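Local atomic coordinates of autophagy protein 5 (Saccharomyces cerevisiae, PDB entry 2DYO), a protein that takes part in cytoplasm-to-vacuole transport and autophagic vesicle formation and is required for selective autophagy of the nucleus and of mitochondria. Residues P43-V49 against W86-G91; C255-I260 against K272-F276. All blocks are in the same frame, centred on the assembly; numbering follows the deposited sequence.

Contact 1: P43-V49 against W86-G91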
ATOM      1  N   PRO A  43       3.347  -0.971  -8.391  1.00 19.90           N
ATOM      2  CA  PRO A  43       3.198  -2.148  -7.535  1.00 19.06           C
ATOM      3  C   PRO A  43       2.199  -1.864  -6.413  1.00 18.33           C
ATOM      4  O   PRO A  43       2.010  -0.712  -6.009  1.00 16.35           O
ATOM      5  CB  PRO A  43       4.609  -2.357  -6.975  1.00 20.75           C
ATOM      6  CG  PRO A  43       5.501  -1.791  -8.056  1.00 18.60           C
ATOM      7  CD  PRO A  43       4.756  -0.536  -8.452  1.00 18.85           C
ATOM      8  N   ARG A  44       1.541  -2.908  -5.925  1.00 17.04           N
ATOM      9  CA  ARG A  44       0.624  -2.736  -4.810  1.00 15.79           C
ATOM     10  C   ARG A  44       1.507  -2.454  -3.592  1.00 14.76           C
ATOM     11  O   ARG A  44       1.145  -1.685  -2.705  1.00 15.49           O
ATOM     12  CB  ARG A  44      -0.185  -4.015  -4.575  1.00 17.10           C
ATOM     13  CG  ARG A  44      -1.548  -4.038  -5.267  1.00 17.13           C
ATOM     14  CD  ARG A  44      -2.213  -5.396  -5.078  1.00 17.22           C
ATOM     15  NE  ARG A  44      -3.634  -5.388  -5.410  1.00 17.25           N
ATOM     16  CZ  ARG A  44      -4.600  -5.098  -4.545  1.00 19.34           C
ATOM     17  NH1 ARG A  44      -5.868  -5.116  -4.934  1.00 17.22           N
ATOM     18  NH2 ARG A  44      -4.301  -4.790  -3.287  1.00 18.53           N
ATOM     19  N   GLU A  45       2.687  -3.071  -3.575  1.00 15.11           N
ATOM     20  CA  GLU A  45       3.610  -2.906  -2.458  1.00 16.97           C
ATOM     21  C   GLU A  45       4.636  -1.788  -2.646  1.00 16.77           C
ATOM     22  O   GLU A  45       5.832  -2.047  -2.823  1.00 14.81           O
ATOM     23  CB  GLU A  45       4.348  -4.219  -2.187  1.00 15.14           C
ATOM     24  CG  GLU A  45       3.447  -5.421  -1.912  1.00 18.12           C
ATOM     25  CD  GLU A  45       2.806  -5.406  -0.533  1.00 21.12           C
ATOM     26  OE1 GLU A  45       2.300  -6.472  -0.130  1.00 24.37           O
ATOM     27  OE2 GLU A  45       2.795  -4.349   0.145  1.00 18.63           O
ATOM     28  N   THR A  46       4.161  -0.548  -2.607  1.00 17.35           N
ATOM     29  CA  THR A  46       5.043   0.608  -2.718  1.00 18.07           C
ATOM     30  C   THR A  46       4.239   1.835  -2.321  1.00 19.30           C
ATOM     31  O   THR A  46       3.097   1.705  -1.886  1.00 16.42           O
ATOM     32  CB  THR A  46       5.598   0.779  -4.161  1.00 21.67           C
ATOM     33  OG1 THR A  46       6.657   1.749  -4.150  1.00 21.20           O
ATOM     34  CG2 THR A  46       4.500   1.251  -5.119  1.00 19.70           C
ATOM     35  N   TYR A  47       4.833   3.019  -2.450  1.00 18.62           N
ATOM     36  CA  TYR A  47       4.135   4.258  -2.117  1.00 18.18           C
ATOM     37  C   TYR A  47       4.009   5.119  -3.373  1.00 20.89           C
ATOM     38  O   TYR A  47       4.907   5.125  -4.221  1.00 20.59           O
ATOM     39  CB  TYR A  47       4.907   5.080  -1.078  1.00 17.87           C
ATOM     40  CG  TYR A  47       5.020   4.464   0.302  1.00 18.75           C
ATOM     41  CD1 TYR A  47       3.886   4.070   1.017  1.00 17.22           C
ATOM     42  CD2 TYR A  47       6.261   4.347   0.920  1.00 18.01           C
ATOM     43  CE1 TYR A  47       3.997   3.580   2.323  1.00 18.79           C
ATOM     44  CE2 TYR A  47       6.381   3.861   2.213  1.00 17.57           C
ATOM     45  CZ  TYR A  47       5.254   3.484   2.911  1.00 17.84           C
ATOM     46  OH  TYR A  47       5.395   3.033   4.204  1.00 19.49           O
ATOM     47  N   LEU A  48       2.918   5.870  -3.472  1.00 18.82           N
ATOM     48  CA  LEU A  48       2.706   6.743  -4.623  1.00 20.01           C
ATOM     49  C   LEU A  48       3.810   7.790  -4.722  1.00 21.80           C
ATOM     50  O   LEU A  48       4.183   8.223  -5.803  1.00 22.31           O
ATOM     51  CB  LEU A  48       1.344   7.449  -4.513  1.00 20.60           C
ATOM     52  CG  LEU A  48       0.086   6.589  -4.698  1.00 21.63           C
ATOM     53  CD1 LEU A  48      -1.148   7.423  -4.354  1.00 19.19           C
ATOM     54  CD2 LEU A  48       0.009   6.083  -6.124  1.00 21.27           C
ATOM     55  N   VAL A  49       4.317   8.199  -3.568  1.00 20.43           N
ATOM     56  CA  VAL A  49       5.364   9.202  -3.492  1.00 21.18           C
ATOM     57  C   VAL A  49       6.669   8.782  -4.180  1.00 21.90           C
ATOM     58  O   VAL A  49       7.507   9.625  -4.518  1.00 24.39           O
ATOM     59  CB  VAL A  49       5.593   9.590  -2.027  0.50 20.03           C
ATOM     60  CG1 VAL A  49       6.741   8.813  -1.429  0.50 17.98           C
ATOM     61  CG2 VAL A  49       5.754  11.094  -1.912  0.50 18.06           C
ATOM     62  N   TRP A  86      -0.483   9.409   1.062  1.00 23.17           N
ATOM     63  CA  TRP A  86       0.552   8.672   0.344  1.00 21.76           C
ATOM     64  C   TRP A  86       1.245   7.645   1.237  1.00 20.13           C
ATOM     65  O   TRP A  86       1.852   6.701   0.737  1.00 19.12           O
ATOM     66  CB  TRP A  86       1.615   9.620  -0.247  1.00 23.09           C
ATOM     67  CG  TRP A  86       2.460  10.328   0.774  1.00 24.20           C
ATOM     68  CD1 TRP A  86       2.310  11.614   1.213  1.00 23.26           C
ATOM     69  CD2 TRP A  86       3.542   9.769   1.534  1.00 25.35           C
ATOM     70  NE1 TRP A  86       3.226  11.891   2.205  1.00 25.38           N
ATOM     71  CE2 TRP A  86       3.994  10.777   2.421  1.00 26.56           C
ATOM     72  CE3 TRP A  86       4.172   8.517   1.554  1.00 25.97           C
ATOM     73  CZ2 TRP A  86       5.046  10.569   3.320  1.00 26.19           C
ATOM     74  CZ3 TRP A  86       5.220   8.309   2.451  1.00 26.22           C
ATOM     75  CH2 TRP A  86       5.645   9.333   3.322  1.00 27.40           C
ATOM     76  N   ASN A  87       1.143   7.817   2.554  1.00 21.20           N
ATOM     77  CA  ASN A  87       1.825   6.920   3.485  1.00 20.50           C
ATOM     78  C   ASN A  87       1.196   5.556   3.785  1.00 22.30           C
ATOM     79  O   ASN A  87       1.389   5.001   4.864  1.00 20.96           O
ATOM     80  CB  ASN A  87       2.131   7.657   4.803  1.00 23.06           C
ATOM     81  CG  ASN A  87       0.902   8.280   5.438  1.00 23.19           C
ATOM     82  OD1 ASN A  87       0.495   7.899   6.541  1.00 28.34           O
ATOM     83  ND2 ASN A  87       0.312   9.247   4.757  1.00 21.31           N
ATOM     84  N   TYR A  88       0.436   5.027   2.835  1.00 18.83           N
ATOM     85  CA  TYR A  88      -0.148   3.694   2.976  1.00 18.68           C
ATOM     86  C   TYR A  88       0.221   2.985   1.692  1.00 15.48           C
ATOM     87  O   TYR A  88       0.316   3.625   0.648  1.00 15.74           O
ATOM     88  CB  TYR A  88      -1.676   3.745   3.092  1.00 18.63           C
ATOM     89  CG  TYR A  88      -2.151   4.265   4.420  1.00 22.86           C
ATOM     90  CD1 TYR A  88      -2.311   5.630   4.636  1.00 22.45           C
ATOM     91  CD2 TYR A  88      -2.392   3.394   5.481  1.00 24.23           C
ATOM     92  CE1 TYR A  88      -2.701   6.121   5.883  1.00 24.93           C
ATOM     93  CE2 TYR A  88      -2.778   3.870   6.731  1.00 27.63           C
ATOM     94  CZ  TYR A  88      -2.931   5.237   6.922  1.00 27.99           C
ATOM     95  OH  TYR A  88      -3.310   5.711   8.154  1.00 29.23           O
ATOM     96  N   PRO A  89       0.442   1.662   1.741  1.00 16.12           N
ATOM     97  CA  PRO A  89       0.792   0.980   0.492  1.00 16.01           C
ATOM     98  C   PRO A  89      -0.289   1.251  -0.546  1.00 16.50           C
ATOM     99  O   PRO A  89      -1.465   1.352  -0.209  1.00 18.11           O
ATOM    100  CB  PRO A  89       0.831  -0.495   0.895  1.00 16.32           C
ATOM    101  CG  PRO A  89       1.246  -0.443   2.343  1.00 16.06           C
ATOM    102  CD  PRO A  89       0.430   0.723   2.878  1.00 17.48           C
ATOM    103  N   VAL A  90       0.114   1.352  -1.805  1.00 17.47           N
ATOM    104  CA  VAL A  90      -0.819   1.595  -2.901  1.00 17.51           C
ATOM    105  C   VAL A  90      -1.954   0.567  -2.921  1.00 17.53           C
ATOM    106  O   VAL A  90      -3.110   0.917  -3.165  1.00 19.77           O
ATOM    107  CB  VAL A  90      -0.067   1.563  -4.263  1.00 18.63           C
ATOM    108  CG1 VAL A  90      -1.050   1.663  -5.431  1.00 19.83           C
ATOM    109  CG2 VAL A  90       0.924   2.719  -4.314  1.00 16.29           C
ATOM    110  N   GLY A  91      -1.625  -0.696  -2.665  1.00 14.61           N
ATOM    111  CA  GLY A  91      -2.645  -1.733  -2.673  1.00 15.29           C
ATOM    112  C   GLY A  91      -3.677  -1.543  -1.577  1.00 16.01           C
ATOM    113  O   GLY A  91      -4.853  -1.877  -1.750  1.00 16.00           O
TER
HETATM  114  O   HOH W   1       3.040   2.448   5.212  1.00 18.92           O
HETATM  115  O   HOH W   2       0.891   5.370  -1.456  1.00 19.55           O

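Contact 2: C255-I260 against K272-F276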
ATOM      1  N   CYS A 255      -8.189  -8.446   2.404  1.00 20.44           N
ATOM      2  CA  CYS A 255      -6.768  -8.305   2.687  1.00 18.76           C
ATOM      3  C   CYS A 255      -6.040  -8.523   1.372  1.00 18.47           C
ATOM      4  O   CYS A 255      -6.306  -9.497   0.677  1.00 18.21           O
ATOM      5  CB  CYS A 255      -6.317  -9.353   3.707  0.70 18.66           C
ATOM      6  SG  CYS A 255      -4.589  -9.242   4.169  0.70 20.18           S
ATOM      7  N   GLN A 256      -5.131  -7.618   1.024  1.00 16.55           N
ATOM      8  CA  GLN A 256      -4.389  -7.758  -0.224  1.00 19.63           C
ATOM      9  C   GLN A 256      -5.338  -7.967  -1.406  1.00 19.81           C
ATOM     10  O   GLN A 256      -5.104  -8.821  -2.270  1.00 19.60           O
ATOM     11  CB  GLN A 256      -3.415  -8.938  -0.134  1.00 18.02           C
ATOM     12  CG  GLN A 256      -2.225  -8.697   0.792  1.00 17.23           C
ATOM     13  CD  GLN A 256      -1.158  -7.796   0.180  1.00 18.78           C
ATOM     14  OE1 GLN A 256      -1.281  -7.346  -0.961  1.00 20.18           O
ATOM     15  NE2 GLN A 256      -0.101  -7.538   0.939  1.00 13.31           N
ATOM     16  N   GLY A 257      -6.418  -7.195  -1.421  1.00 17.71           N
ATOM     17  CA  GLY A 257      -7.374  -7.273  -2.510  1.00 20.11           C
ATOM     18  C   GLY A 257      -8.218  -8.523  -2.650  1.00 19.98           C
ATOM     19  O   GLY A 257      -8.940  -8.654  -3.641  1.00 21.09           O
ATOM     20  N   ILE A 258      -8.146  -9.446  -1.691  1.00 19.86           N
ATOM     21  CA  ILE A 258      -8.956 -10.659  -1.785  1.00 20.29           C
ATOM     22  C   ILE A 258      -9.816 -10.886  -0.541  1.00 22.02           C
ATOM     23  O   ILE A 258      -9.577 -10.289   0.509  1.00 21.57           O
ATOM     24  CB  ILE A 258      -8.090 -11.928  -2.013  1.00 20.26           C
ATOM     25  CG1 ILE A 258      -7.228 -12.207  -0.781  1.00 19.54           C
ATOM     26  CG2 ILE A 258      -7.212 -11.749  -3.249  1.00 18.03           C
ATOM     27  CD1 ILE A 258      -6.578 -13.580  -0.797  1.00 21.96           C
ATOM     28  N   GLU A 259     -10.810 -11.760  -0.670  1.00 23.19           N
ATOM     29  CA  GLU A 259     -11.713 -12.083   0.430  1.00 23.33           C
ATOM     30  C   GLU A 259     -11.067 -13.085   1.380  1.00 21.97           C
ATOM     31  O   GLU A 259     -10.514 -14.092   0.944  1.00 22.78           O
ATOM     32  CB  GLU A 259     -13.017 -12.673  -0.118  1.00 26.97           C
ATOM     33  CG  GLU A 259     -14.079 -12.904   0.946  1.00 33.28           C
ATOM     34  CD  GLU A 259     -15.289 -13.653   0.410  1.00 38.70           C
ATOM     35  OE1 GLU A 259     -15.748 -13.316  -0.704  1.00 39.02           O
ATOM     36  OE2 GLU A 259     -15.780 -14.568   1.104  1.00 38.19           O
ATOM     37  N   ILE A 260     -11.141 -12.810   2.679  1.00 20.77           N
ATOM     38  CA  ILE A 260     -10.560 -13.693   3.677  1.00 19.59           C
ATOM     39  C   ILE A 260     -11.660 -14.316   4.545  1.00 19.64           C
ATOM     40  O   ILE A 260     -12.515 -13.611   5.087  1.00 19.76           O
ATOM     41  CB  ILE A 260      -9.562 -12.927   4.583  1.00 20.36           C
ATOM     42  CG1 ILE A 260      -8.480 -12.249   3.725  1.00 21.73           C
ATOM     43  CG2 ILE A 260      -8.912 -13.883   5.563  1.00 20.62           C
ATOM     44  CD1 ILE A 260      -7.607 -13.206   2.932  1.00 18.26           C
ATOM     45  N   LYS A 272       1.805 -14.278   5.983  1.00 21.86           N
ATOM     46  CA  LYS A 272       1.753 -14.416   4.534  1.00 22.37           C
ATOM     47  C   LYS A 272       1.256 -13.207   3.757  1.00 22.10           C
ATOM     48  O   LYS A 272       1.788 -12.888   2.689  1.00 21.26           O
ATOM     49  CB  LYS A 272       0.907 -15.643   4.179  1.00 23.05           C
ATOM     50  CG  LYS A 272       1.562 -16.944   4.613  1.00 25.34           C
ATOM     51  CD  LYS A 272       0.621 -18.133   4.513  1.00 27.72           C
ATOM     52  CE  LYS A 272       1.358 -19.412   4.902  1.00 30.49           C
ATOM     53  NZ  LYS A 272       0.438 -20.551   5.143  1.00 29.88           N
ATOM     54  N   LEU A 273       0.242 -12.531   4.284  1.00 19.51           N
ATOM     55  CA  LEU A 273      -0.320 -11.388   3.585  1.00 19.59           C
ATOM     56  C   LEU A 273       0.022  -9.986   4.097  1.00 19.36           C
ATOM     57  O   LEU A 273      -0.543  -9.001   3.618  1.00 19.19           O
ATOM     58  CB  LEU A 273      -1.842 -11.557   3.497  1.00 20.85           C
ATOM     59  CG  LEU A 273      -2.352 -12.305   2.257  1.00 25.86           C
ATOM     60  CD1 LEU A 273      -1.548 -13.578   2.020  1.00 26.37           C
ATOM     61  CD2 LEU A 273      -3.828 -12.612   2.423  1.00 23.71           C
ATOM     62  N   ARG A 274       0.942  -9.869   5.054  1.00 18.56           N
ATOM     63  CA  ARG A 274       1.298  -8.533   5.540  1.00 19.44           C
ATOM     64  C   ARG A 274       1.844  -7.724   4.368  1.00 17.90           C
ATOM     65  O   ARG A 274       2.372  -8.290   3.409  1.00 16.12           O
ATOM     66  CB  ARG A 274       2.357  -8.607   6.643  1.00 17.76           C
ATOM     67  CG  ARG A 274       3.718  -9.104   6.174  1.00 20.40           C
ATOM     68  CD  ARG A 274       4.726  -9.057   7.310  1.00 18.87           C
ATOM     69  NE  ARG A 274       6.007  -9.646   6.922  1.00 21.53           N
ATOM     70  CZ  ARG A 274       7.050  -9.774   7.735  1.00 20.78           C
ATOM     71  NH1 ARG A 274       6.972  -9.355   8.989  1.00 23.98           N
ATOM     72  NH2 ARG A 274       8.171 -10.331   7.294  1.00 21.96           N
ATOM     73  N   SER A 275       1.709  -6.404   4.445  1.00 17.67           N
ATOM     74  CA  SER A 275       2.187  -5.520   3.391  1.00 18.60           C
ATOM     75  C   SER A 275       3.688  -5.243   3.525  1.00 17.87           C
ATOM     76  O   SER A 275       4.317  -5.659   4.503  1.00 16.93           O
ATOM     77  CB  SER A 275       1.391  -4.217   3.411  1.00 19.45           C
ATOM     78  OG  SER A 275       0.007  -4.476   3.199  1.00 19.69           O
ATOM     79  N   PHE A 276       4.249  -4.523   2.554  1.00 17.28           N
ATOM     80  CA  PHE A 276       5.684  -4.238   2.527  1.00 18.48           C
ATOM     81  C   PHE A 276       6.220  -3.312   3.621  1.00 18.78           C
ATOM     82  O   PHE A 276       7.431  -3.125   3.726  1.00 18.06           O
ATOM     83  CB  PHE A 276       6.086  -3.701   1.142  1.00 17.74           C
ATOM     84  CG  PHE A 276       5.897  -2.219   0.981  1.00 17.57           C
ATOM     85  CD1 PHE A 276       6.994  -1.358   1.005  1.00 16.57           C
ATOM     86  CD2 PHE A 276       4.625  -1.681   0.801  1.00 15.01           C
ATOM     87  CE1 PHE A 276       6.827   0.025   0.857  1.00 16.57           C
ATOM     88  CE2 PHE A 276       4.442  -0.299   0.651  1.00 18.07           C
ATOM     89  CZ  PHE A 276       5.547   0.557   0.679  1.00 16.87           C
TER

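Contact 1: P43-V49 against W86-G91
In the first ubiquitin-like domain (UblA), the loop leaving strand 37-43 runs beside the turn that starts helix 90-98, and Arg44 and Thr46 take up the first amides of that helix. Gly91 N donates to Arg44 O at 2.9 Å, arriving in the carbonyl plane on a lone pair. Val90 N reaches Thr46 O at 3.0 Å, almost head-on to the carbonyl (161°), while CA of Pro89, the N-cap residue, adds a CH...O contact to the same oxygen. Val90 CG2 sits 3.9 Å from both Thr46 CG2 and Leu48 CD2. With CG anti to its carbonyl carbon (chi1 -66°), Tyr47 carries its ring toward 86-91, where one face receives the edge of Trp86, a T-shaped pair with planes at 89°; Val49 CB covers a face of the indole. A water joins Tyr47 OH (2.6 Å) to Asn87 O. Without the phenol ring, as with an alanine here, the indole edge would probably lose the face it packs on and the water its hydroxyl partner. A second water donates to Trp86 O and Tyr88 O and accepts from Leu48 N, which lies 4.4 Å from Trp86 O, implying that solvent completes the hydrogen bonding of these backbone groups.

Contact 2: C255-I260 against K272-F276
Residues 255-258 form a type I' beta turn, closed by reciprocal backbone hydrogen bonds of 3.0 Å, Cys255 N to Ile258 O and Ile258 N to Cys255 O. Facing it, helix 266-273 runs out at Leu273, and Arg274 is the first residue to leave helical torsions. The backbones stay well apart, with Gln256 CA and Leu273 CA 6.7 Å from each other, and the side chains bridge the interval. Gln256 has the left-handed torsions that belong to a type I' turn (phi/psi 52/43°), and its side chain is bent at chi2 (-77°), which swings the amide back toward the helix end. NE2 donates to Leu273 O at 3.1 Å; the acceptor lies in the plane of the Gln256 amide, whereas the donor stands above the Leu273 carbonyl plane. With Glu45 of the UblA domain as a further acceptor, the amide is probably held in one rotation.

The turn is the hairpin link between strands 251-255 and 258-260 of the second ubiquitin-like domain (UblB), a beta-grasp fold, and helix 266-273 lies between this hairpin and strand 280-286 in the chain.

Leu273 supplies the apolar part of the contact. Gln256 CG passes obliquely over it, 3.9 Å from Leu273 CG. Cys255 SG, directed there by its position anti to the backbone N, lies 3.7 Å from Leu273 CB. Ile260 meets the leucine tip to tip, CD1 to CD2 at 3.9 Å, and Ile258 CD1 stands a little farther from the same methyl. Ile7 of helix 4-12 also packs on Leu273.

Overall arrangement
Contact 1 belongs to UblA and contact 2 to UblB; their centres are 14 Å apart, yet they touch directly through Glu45. Its carboxylate is shared between the two segments of contact 2: OE1 lies 2.8 Å from Gln256 NE2 and OE2 2.8 Å from Phe276 N, both probable hydrogen bonds. Packing supports this bridge, with Thr46 N 3.3 Å from Phe276 CE2 and the rings of Tyr47 and Phe276 meeting edge-to-face. Asp95 of helix 90-98 makes a second polar tie, pairing with Gly257 N and with Arg44, which also forms a salt bridge to an acidic side chain of another protein's chain. Trp147 of helix 142-159 touches both Tyr47 and Phe276, bringing the helical region against the same junction between the two ubiquitin-like domains.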